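Local coordinates for uncharacterized protein VP0806 (Vibrio parahaemolyticus, PDB 2R5S) that is of unknown function but forms the helical tetratricopeptide-repeat part of a thioredoxin domain-containing protein that may have protein-disulfide reductase activity, at residues 10-13 / 14-18; 32-35 / 36-39; 155-158 / 159-163. All coordinates share one frame; numbering follows the deposited sequence.

Contact 1 of 3, residues 10-13 / 14-18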
loop_
_atom_site.group_PDB
_atom_site.type_symbol
_atom_site.label_atom_id
_atom_site.label_comp_id
_atom_site.label_asym_id
_atom_site.label_seq_id
_atom_site.Cartn_x
_atom_site.Cartn_y
_atom_site.Cartn_z
ATOM N N LEU A 10 -2.182 10.361 22.002
ATOM C CA LEU A 10 -3.219 10.915 21.132
ATOM C C LEU A 10 -2.821 12.250 20.547
ATOM O O LEU A 10 -3.215 12.536 19.426
ATOM C CB LEU A 10 -4.571 11.042 21.848
ATOM C CG LEU A 10 -5.425 9.777 21.966
ATOM C CD1 LEU A 10 -6.811 10.102 22.480
ATOM C CD2 LEU A 10 -5.560 9.149 20.630
ATOM N N LYS A 11 -2.057 13.063 21.284
ATOM C CA LYS A 11 -1.538 14.337 20.720
ATOM C C LYS A 11 -0.322 14.109 19.842
ATOM O O LYS A 11 -0.075 14.863 18.913
ATOM C CB LYS A 11 -1.241 15.422 21.788
ATOM C CG LYS A 11 -1.395 16.848 21.216
ATOM C CD LYS A 11 -1.358 17.990 22.291
ATOM C CE LYS A 11 -0.990 19.344 21.659
ATOM N NZ LYS A 11 -1.575 20.577 22.315
ATOM N N GLN A 12 0.428 13.056 20.145
ATOM C CA GLN A 12 1.454 12.551 19.217
ATOM C C GLN A 12 0.819 12.205 17.872
ATOM O O GLN A 12 1.270 12.723 16.862
ATOM C CB GLN A 12 2.234 11.358 19.800
ATOM C CG GLN A 12 3.595 11.691 20.318
ATOM C CD GLN A 12 4.635 11.723 19.198
ATOM O OE1 GLN A 12 5.039 12.806 18.726
ATOM N NE2 GLN A 12 5.078 10.527 18.757
ATOM N N VAL A 13 -0.237 11.376 17.852
ATOM C CA VAL A 13 -0.957 11.083 16.576
ATOM C C VAL A 13 -1.373 12.370 15.886
ATOM O O VAL A 13 -1.074 12.604 14.705
ATOM C CB VAL A 13 -2.235 10.246 16.750
ATOM C CG1 VAL A 13 -2.910 10.043 15.409
ATOM C CG2 VAL A 13 -1.912 8.902 17.339
ATOM N N SER A 14 -2.064 13.202 16.651
ATOM C CA SER A 14 -2.532 14.503 16.192
ATOM C C SER A 14 -1.400 15.320 15.561
ATOM O O SER A 14 -1.522 15.786 14.434
ATOM C CB SER A 14 -3.166 15.247 17.367
ATOM O OG SER A 14 -3.469 16.590 17.022
ATOM N N GLU A 15 -0.306 15.469 16.295
ATOM C CA GLU A 15 0.887 16.135 15.822
ATOM C C GLU A 15 1.458 15.513 14.532
ATOM O O GLU A 15 1.818 16.231 13.590
ATOM C CB GLU A 15 1.933 16.099 16.926
ATOM C CG GLU A 15 1.644 17.045 18.085
ATOM C CD GLU A 15 2.123 18.466 17.825
ATOM O OE1 GLU A 15 1.294 19.410 17.967
ATOM O OE2 GLU A 15 3.330 18.634 17.496
ATOM N N LEU A 16 1.532 14.183 14.505
ATOM C CA LEU A 16 2.074 13.438 13.371
ATOM C C LEU A 16 1.229 13.553 12.096
ATOM O O LEU A 16 1.788 13.633 11.016
ATOM C CB LEU A 16 2.233 11.963 13.750
ATOM C CG LEU A 16 3.527 11.208 14.080
ATOM C CD1 LEU A 16 4.782 12.035 14.142
ATOM C CD2 LEU A 16 3.394 10.212 15.266
ATOM N N LEU A 17 -0.099 13.511 12.226
ATOM C CA LEU A 17 -1.004 13.746 11.088
ATOM C C LEU A 17 -0.886 15.185 10.519
ATOM O O LEU A 17 -0.795 15.409 9.309
ATOM C CB LEU A 17 -2.456 13.477 11.495
ATOM C CG LEU A 17 -2.898 12.078 11.849
ATOM C CD1 LEU A 17 -4.185 12.167 12.678
ATOM C CD2 LEU A 17 -3.097 11.247 10.572
ATOM N N GLN A 18 -0.871 16.158 11.406
ATOM C CA GLN A 18 -0.664 17.543 10.997
ATOM C C GLN A 18 0.509 17.609 9.993
ATOM O O GLN A 18 0.464 18.341 8.991
ATOM C CB GLN A 18 -0.379 18.396 12.236
ATOM C CG GLN A 18 -0.928 19.826 12.189
ATOM C CD GLN A 18 -0.143 20.773 11.261
ATOM O OE1 GLN A 18 0.955 21.252 11.596
ATOM N NE2 GLN A 18 -0.727 21.077 10.107
#
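Val13 and Leu17 run alongside each other, one turn apart, on helix 9-18, the first helix of an all-helical chain with tetratricopeptide repeats. Both lead off the same flank of the helix. Traced outward, Leu17 first brings CB to 3.6 Å from Val13 O. Its CG sits at 3.4 Å from the same oxygen, so the base of the branch rests on the carbonyl of the preceding turn. With CG placed beside the backbone N (chi1 -66°), CD1 is carried back along the helix and meets Val13 CG1 at 3.7 Å. The valine supplies this methyl because CG1 stands anti to its own N, on the side of its carbonyl carbon.

Val13 O is occupied as well by the backbone: Leu17 N donates to it over 2.8 Å. Outside the segments, Val13 packs on Ile29 of helix 22-30, while Leu17 reaches Cys49 of helix 40-52, so this one ridge faces two helices. Leu16, farther round, touches Gln24, Ala25 and Val28 of the same helix 22-30. On the exposed side, Lys11 and Glu15 bear opposite charges, but Lys11 NZ and Glu15 OE1 stay 5.3 Å apart and form no salt bridge. Gln12 leans across Leu16: its chain bends at chi2, bringing NE2 to 3.9 Å from Leu16 CD2.

Contact 2 of 3, residues 32-35 / 36-39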
loop_
_atom_site.group_PDB
_atom_site.type_symbol
_atom_site.label_atom_id
_atom_site.label_comp_id
_atom_site.label_asym_id
_atom_site.label_seq_id
_atom_site.Cartn_x
_atom_site.Cartn_y
_atom_site.Cartn_z
ATOM N N LEU A 32 -1.736 2.341 21.122
ATOM C CA LEU A 32 -2.810 2.671 22.081
ATOM C C LEU A 32 -3.514 1.395 22.594
ATOM O O LEU A 32 -3.382 0.308 22.001
ATOM C CB LEU A 32 -3.853 3.625 21.476
ATOM C CG LEU A 32 -3.393 4.885 20.716
ATOM C CD1 LEU A 32 -4.419 5.309 19.738
ATOM C CD2 LEU A 32 -3.043 6.051 21.580
ATOM N N SER A 33 -4.265 1.530 23.679
ATOM C CA SER A 33 -5.147 0.445 24.138
ATOM C C SER A 33 -6.067 -0.011 22.982
ATOM O O SER A 33 -6.308 0.776 22.027
ATOM C CB SER A 33 -5.986 0.942 25.322
ATOM O OG SER A 33 -6.433 2.298 25.084
ATOM N N ASP A 34 -6.594 -1.243 23.054
ATOM C CA ASP A 34 -7.513 -1.708 21.998
ATOM C C ASP A 34 -8.794 -0.912 22.055
ATOM O O ASP A 34 -9.296 -0.460 21.018
ATOM C CB ASP A 34 -7.882 -3.149 22.141
ATOM C CG ASP A 34 -6.690 -4.088 22.049
ATOM O OD1 ASP A 34 -6.753 -5.127 22.778
ATOM O OD2 ASP A 34 -5.734 -3.796 21.259
ATOM N N GLU A 35 -9.328 -0.753 23.266
ATOM C CA GLU A 35 -10.425 0.181 23.502
ATOM C C GLU A 35 -10.213 1.523 22.723
ATOM O O GLU A 35 -11.078 1.923 21.950
ATOM C CB GLU A 35 -10.633 0.452 24.997
ATOM C CG GLU A 35 -10.927 -0.803 25.872
ATOM C CD GLU A 35 -9.690 -1.287 26.653
ATOM O OE1 GLU A 35 -8.620 -0.629 26.560
ATOM O OE2 GLU A 35 -9.799 -2.311 27.369
ATOM N N LEU A 36 -9.081 2.200 22.932
ATOM C CA LEU A 36 -8.891 3.530 22.309
ATOM C C LEU A 36 -8.679 3.381 20.816
ATOM O O LEU A 36 -9.140 4.215 20.002
ATOM C CB LEU A 36 -7.773 4.326 22.992
ATOM C CG LEU A 36 -7.612 5.809 22.554
ATOM C CD1 LEU A 36 -8.906 6.615 22.691
ATOM C CD2 LEU A 36 -6.507 6.511 23.293
ATOM N N GLN A 37 -7.994 2.321 20.417
ATOM C CA GLN A 37 -7.943 1.968 19.004
ATOM C C GLN A 37 -9.296 1.894 18.287
ATOM O O GLN A 37 -9.420 2.306 17.143
ATOM C CB GLN A 37 -7.116 0.726 18.739
ATOM C CG GLN A 37 -5.667 1.026 18.896
ATOM C CD GLN A 37 -4.775 -0.052 18.420
ATOM O OE1 GLN A 37 -4.033 -0.621 19.199
ATOM N NE2 GLN A 37 -4.821 -0.341 17.137
ATOM N N SER A 38 -10.325 1.470 18.991
ATOM C CA SER A 38 -11.586 1.272 18.326
ATOM C C SER A 38 -12.493 2.493 18.493
ATOM O O SER A 38 -13.600 2.510 17.996
ATOM C CB SER A 38 -12.252 0.001 18.922
ATOM O OG SER A 38 -13.005 0.426 20.052
ATOM N N ARG A 39 -12.004 3.553 19.159
ATOM C CA ARG A 39 -12.795 4.774 19.250
ATOM C C ARG A 39 -13.020 5.261 17.823
ATOM O O ARG A 39 -12.121 5.209 16.999
ATOM C CB ARG A 39 -12.094 5.824 20.100
ATOM C CG ARG A 39 -13.044 6.642 20.940
ATOM C CD ARG A 39 -12.218 7.515 21.888
ATOM N NE ARG A 39 -11.749 8.735 21.236
ATOM C CZ ARG A 39 -11.140 9.713 21.897
ATOM N NH1 ARG A 39 -10.765 10.845 21.261
ATOM N NH2 ARG A 39 -10.900 9.565 23.203
#
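Leu32 and Leu36 meet through their CD2 methyls, 3.9 Å apart, at the start of helix 34-37, a single turn joining two longer helices within the tetratricopeptide-repeat region. The leucines approach at an angle, the first from the loop and the second from the turn itself. Beside them, Ser33 occupies the N-cap. Its OG lies between its own N and carbonyl carbon (chi1 41°), where it faces the opening turn, accepts a weak bond from Leu36 N at 3.4 Å and lies against Leu36 CB at 3.2 Å. The backbone bond from Gln37 N to Ser33 O is firmer, at 2.8 Å, and the aliphatic part of Gln37 follows it, with CG at 3.2 Å from that oxygen.

At the other end of the turn, Glu35 O takes two bonds from Ser38, one from N at 3.1 Å and one from OG, also at 3.1 Å. Both donors come from the same face of the carbonyl plane, N well above it and OG tilted by 26°. Ser38 N also makes a weak bond to Asp34 O.

Further out, Ser33 OG has its stronger partner in Asp6 OD1. Leu32 and Leu36 pack on helix 9-18, and Arg39 forms a salt bridge with Asp41. The weak cap thus probably depends on the Asp6 carboxylate to orient the Ser33 hydroxyl, whereas the turn's close rests on Glu35 O, gripped twice by Ser38.

Contact 3 of 3, residues 155-158 / 159-163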
loop_
_atom_site.group_PDB
_atom_site.type_symbol
_atom_site.label_atom_id
_atom_site.label_comp_id
_atom_site.label_asym_id
_atom_site.label_seq_id
_atom_site.Cartn_x
_atom_site.Cartn_y
_atom_site.Cartn_z
ATOM N N SER A 155 10.845 0.461 -1.068
ATOM C CA SER A 155 11.253 1.621 -0.344
ATOM C C SER A 155 10.198 2.682 -0.544
ATOM O O SER A 155 9.829 3.396 0.404
ATOM C CB SER A 155 12.673 2.066 -0.731
ATOM O OG SER A 155 12.696 2.902 -1.877
ATOM N N ALA A 156 9.677 2.796 -1.757
ATOM C CA ALA A 156 8.547 3.744 -1.971
ATOM C C ALA A 156 7.452 3.509 -0.926
ATOM O O ALA A 156 7.041 4.448 -0.251
ATOM C CB ALA A 156 7.970 3.639 -3.375
ATOM N N LEU A 157 7.034 2.252 -0.787
ATOM C CA LEU A 157 6.043 1.827 0.207
ATOM C C LEU A 157 6.238 2.221 1.665
ATOM O O LEU A 157 5.289 2.712 2.269
ATOM C CB LEU A 157 5.761 0.323 0.113
ATOM C CG LEU A 157 4.452 -0.038 -0.598
ATOM C CD1 LEU A 157 4.010 1.085 -1.559
ATOM C CD2 LEU A 157 4.434 -1.446 -1.287
ATOM N N GLY A 158 7.424 1.976 2.238
ATOM C CA GLY A 158 7.704 2.317 3.652
ATOM C C GLY A 158 7.845 1.097 4.559
ATOM O O GLY A 158 7.588 -0.056 4.124
ATOM N N GLN A 159 8.234 1.341 5.817
ATOM C CA GLN A 159 8.543 0.261 6.811
ATOM C C GLN A 159 7.332 -0.362 7.558
ATOM O O GLN A 159 7.394 -1.536 7.973
ATOM C CB GLN A 159 9.562 0.756 7.847
ATOM C CG GLN A 159 11.008 0.818 7.369
ATOM C CD GLN A 159 11.623 -0.558 7.084
ATOM O OE1 GLN A 159 11.759 -0.945 5.935
ATOM N NE2 GLN A 159 11.997 -1.283 8.127
ATOM N N GLY A 160 6.263 0.429 7.746
ATOM C CA GLY A 160 5.017 -0.057 8.354
ATOM C C GLY A 160 4.197 -1.003 7.483
ATOM O O GLY A 160 3.443 -1.830 8.007
ATOM N N ASN A 161 4.384 -0.890 6.160
ATOM C CA ASN A 161 3.548 -1.523 5.142
ATOM C C ASN A 161 3.666 -3.038 5.154
ATOM O O ASN A 161 4.766 -3.587 5.036
ATOM C CB ASN A 161 3.862 -0.933 3.761
ATOM C CG ASN A 161 2.939 -1.448 2.680
ATOM O OD1 ASN A 161 2.846 -2.643 2.459
ATOM N ND2 ASN A 161 2.263 -0.553 2.000
ATOM N N ALA A 162 2.537 -3.722 5.318
ATOM C CA ALA A 162 2.592 -5.167 5.564
ATOM C C ALA A 162 2.885 -5.931 4.286
ATOM O O ALA A 162 3.451 -7.001 4.332
ATOM C CB ALA A 162 1.306 -5.683 6.266
ATOM N N ILE A 163 2.519 -5.366 3.145
ATOM C CA ILE A 163 2.813 -5.984 1.832
ATOM C C ILE A 163 4.315 -5.770 1.579
ATOM O O ILE A 163 5.022 -6.719 1.306
ATOM C CB ILE A 163 1.876 -5.434 0.682
ATOM C CG1 ILE A 163 0.452 -5.996 0.815
ATOM C CG2 ILE A 163 2.413 -5.749 -0.726
ATOM C CD1 ILE A 163 0.353 -7.549 0.657
#
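Leu157, the last residue of helix 145-157, meets Asn161 at a slant where the chain turns into helix 162-174. Its CG lies 3.4 Å from Asn161 ND2 and 3.9 Å from Asn161 CG, with CD2 a little farther from the same nitrogen, at 4.0 Å. This is van der Waals contact of the leucine's branch point with the amide, and no hydrogen bond crosses between the segments here. Gly158 follows with a positive phi (110°), breaking the helical path and starting the reversal. Its carbonyl O lies 3.8 Å from Asn161 CB and is bonded by Arg168 NH2, so the turn is fastened to the helix it leads into. Beyond it, Gln159 and Gly160 carry the chain round the outside of the bend.

The reversal delivers Asn161 to the N-cap of helix 162-174. Its CG lies anti to the backbone N (chi1 -174°), which carries the amide back between Leu157 and the new helix: ND2 rests on Leu157, while OD1 faces the first turn. There OD1 accepts from Ala164 N and, in a weak bond bent to 124° at the hydrogen, from Ile163 N at 2.8 Å. Asn161 O in turn receives the hydroxyl of Ser165.

Leu157 also touches Ala164 and, with Ile163, packs on Leu128 of helix 124-135. The loop thus sits where helices 145-157 and 162-174 both pack on helix 124-135.

Contacts 1 and 2 are neighbours: Leu10 CG packs on Leu36 CD2 at 3.7 Å, so helix 9-18 and the short turn 34-37 share an apolar seam. Contact 3 lies in the later tetratricopeptide-repeat region of the chain, its nearest atoms about 12 Å from those of either. Contact 1 is partly buried and lies wholly within one helix, held by regular backbone bonds and aliphatic packing. Contacts 2 and 3 lie at the surface where helices begin or end. In contact 2 a serine cap adds to backbone bonds that remain; in contact 3 no bond crosses, and an asparagine amide caps helix 162-174. Each cap residue is accompanied by a leucine packing on a nearby helix.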